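Local coordinates for protein restriction endonuclease (PDB 4F0Q) that cleaves DNA as a tetrameric endonuclease that depends on cytosine methylation, with a magnesium ion bound in its nuclease domain, at residues V351-A356 with A375-G380. Residues are numbered along the deposited sequence; the frame is centred on the assembly and turned at random.
Sequences VVLGQA and ARLRRG. With MG (magnesium ion), chain E.
Leu353, on strand 347-357, meets Arg376 and Leu377 in the loop after helix 367-374 and makes all the close side-chain contacts between 351-356 and 375-380. Its CD2 methyl touches both residues. It lies 3.7 Å from CB of Arg376 and 3.8 Å from CD2 of Leu377. Leu353 lies across the Arg376 side chain, nearly perpendicular to it. Leu353 and Leu377 run alongside one another, pointing opposite ways, and CD2 of Leu377 also comes to 3.9 Å from CB of Leu353. The first torsion of Leu377 sets CG opposite its carbonyl carbon (chi1 -65°), and with an extended second torsion this carries CD2 over to Leu353. One weak backbone hydrogen bond joins the segments, from Val351 N to Gly380 O at 3.4 Å, with a bent N-H...O angle of 135°. Gly380 has a positive phi of 90°, a backbone shape that suits glycine. The chain then enters strand 381-387, which pairs in parallel with strand 347-357. The two strands and helix 367-374 between them form a beta-alpha-beta unit in the mixed five-stranded sheet of the PD-(D/E)XK nuclease fold. Further along strand 347-357, Gln355 and Ala356 supply two of the three protein ligands of the metal. Gln355 OE1 and Ala356 O each bind magnesium at 2.1 Å and, with Asp334 and three waters, complete six ligands. The Gln355 chain bends at its second torsion to turn its amide to the metal, and its NE2 makes a weak hydrogen bond to Gly332 O. Val333 touches both Leu353 and Arg376, while Trp381 packs on Val351 and Leu353. Further out, Arg376 packs on Tyr404 of a second subunit, and Ala375 O accepts a hydrogen bond from Arg379 of a fourth.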
loop_
_atom_site.group_PDB
_atom_site.type_symbol
_atom_site.label_atom_id
_atom_site.label_comp_id
_atom_site.label_asym_id
_atom_site.label_seq_id
_atom_site.Cartn_x
_atom_site.Cartn_y
_atom_site.Cartn_z
ATOM N N VAL A 351 2.026 -2.435 6.286
ATOM C CA VAL A 351 2.331 -1.792 7.558
ATOM C C VAL A 351 2.050 -0.294 7.505
ATOM O O VAL A 351 2.451 0.396 6.565
ATOM C CB VAL A 351 3.797 -2.032 7.967
ATOM C CG1 VAL A 351 4.077 -1.433 9.336
ATOM C CG2 VAL A 351 4.106 -3.519 7.963
ATOM N N VAL A 352 1.348 0.199 8.520
ATOM C CA VAL A 352 0.998 1.609 8.596
ATOM C C VAL A 352 1.854 2.332 9.630
ATOM O O VAL A 352 1.830 2.002 10.814
ATOM C CB VAL A 352 -0.487 1.801 8.953
ATOM C CG1 VAL A 352 -0.829 3.281 9.026
ATOM C CG2 VAL A 352 -1.371 1.094 7.938
ATOM N N LEU A 353 2.614 3.319 9.170
ATOM C CA LEU A 353 3.418 4.144 10.059
ATOM C C LEU A 353 2.686 5.448 10.348
ATOM O O LEU A 353 2.340 6.195 9.433
ATOM C CB LEU A 353 4.794 4.424 9.448
ATOM C CG LEU A 353 5.912 3.415 9.729
ATOM C CD1 LEU A 353 5.550 2.021 9.241
ATOM C CD2 LEU A 353 7.217 3.878 9.100
ATOM N N GLY A 354 2.447 5.713 11.625
ATOM C CA GLY A 354 1.704 6.891 12.023
ATOM C C GLY A 354 2.562 7.977 12.637
ATOM O O GLY A 354 3.565 7.699 13.293
ATOM N N GLN A 355 2.159 9.222 12.415
ATOM C CA GLN A 355 2.816 10.374 13.018
ATOM C C GLN A 355 1.770 11.380 13.470
ATOM O O GLN A 355 0.842 11.688 12.730
ATOM C CB GLN A 355 3.769 11.032 12.022
ATOM C CG GLN A 355 4.256 12.407 12.452
ATOM C CD GLN A 355 5.046 12.371 13.743
ATOM O OE1 GLN A 355 4.796 13.156 14.658
ATOM N NE2 GLN A 355 6.009 11.460 13.822
ATOM N N ALA A 356 1.923 11.891 14.686
ATOM C CA ALA A 356 0.961 12.834 15.240
ATOM C C ALA A 356 1.645 14.106 15.724
ATOM O O ALA A 356 2.640 14.047 16.448
ATOM C CB ALA A 356 0.193 12.189 16.377
ATOM N N ALA A 375 10.323 9.038 4.670
ATOM C CA ALA A 375 11.635 8.408 4.533
ATOM C C ALA A 375 11.705 7.062 5.251
ATOM O O ALA A 375 12.488 6.189 4.878
ATOM C CB ALA A 375 12.725 9.339 5.041
ATOM N N ARG A 376 10.882 6.902 6.282
ATOM C CA ARG A 376 10.846 5.667 7.055
ATOM C C ARG A 376 10.110 4.551 6.318
ATOM O O ARG A 376 10.252 3.375 6.653
ATOM C CB ARG A 376 10.186 5.914 8.413
ATOM C CG ARG A 376 11.043 6.700 9.388
ATOM C CD ARG A 376 12.206 5.861 9.883
ATOM N NE ARG A 376 11.752 4.597 10.455
ATOM C CZ ARG A 376 11.370 4.444 11.718
ATOM N NH1 ARG A 376 11.387 5.477 12.549
ATOM N NH2 ARG A 376 10.971 3.256 12.151
ATOM N N LEU A 377 9.325 4.925 5.314
ATOM C CA LEU A 377 8.492 3.965 4.598
ATOM C C LEU A 377 9.280 3.097 3.624
ATOM O O LEU A 377 10.132 3.585 2.882
ATOM C CB LEU A 377 7.361 4.681 3.857
ATOM C CG LEU A 377 6.318 5.398 4.714
ATOM C CD1 LEU A 377 5.273 6.065 3.835
ATOM C CD2 LEU A 377 5.664 4.428 5.686
ATOM N N ARG A 378 8.983 1.803 3.639
ATOM C CA ARG A 378 9.515 0.871 2.656
ATOM C C ARG A 378 8.397 0.514 1.691
ATOM O O ARG A 378 7.278 1.008 1.825
ATOM C CB ARG A 378 10.028 -0.394 3.343
ATOM C CG ARG A 378 11.128 -0.147 4.357
ATOM C CD ARG A 378 11.511 -1.432 5.067
ATOM N NE ARG A 378 12.587 -1.221 6.028
ATOM C CZ ARG A 378 13.065 -2.164 6.831
ATOM N NH1 ARG A 378 12.561 -3.389 6.792
ATOM N NH2 ARG A 378 14.049 -1.882 7.675
ATOM N N ARG A 379 8.690 -0.340 0.717
ATOM C CA ARG A 379 7.649 -0.815 -0.184
ATOM C C ARG A 379 6.705 -1.748 0.566
ATOM O O ARG A 379 7.142 -2.623 1.315
ATOM C CB ARG A 379 8.246 -1.514 -1.405
ATOM C CG ARG A 379 9.246 -2.599 -1.071
ATOM C CD ARG A 379 9.722 -3.303 -2.323
ATOM N NE ARG A 379 10.895 -4.126 -2.054
ATOM C CZ ARG A 379 11.529 -4.845 -2.972
ATOM N NH1 ARG A 379 11.103 -4.851 -4.227
ATOM N NH2 ARG A 379 12.592 -5.559 -2.631
ATOM N N GLY A 380 5.407 -1.547 0.371
ATOM C CA GLY A 380 4.407 -2.311 1.090
ATOM C C GLY A 380 4.020 -1.626 2.383
ATOM O O GLY A 380 3.233 -2.154 3.166
HETATM MG MG MG E . 4.559 13.309 16.736
HETATM O O HOH W 1 3.798 13.183 18.671
HETATM O O HOH W 2 4.997 15.309 17.130
HETATM O O HOH W 3 6.458 12.404 16.912
#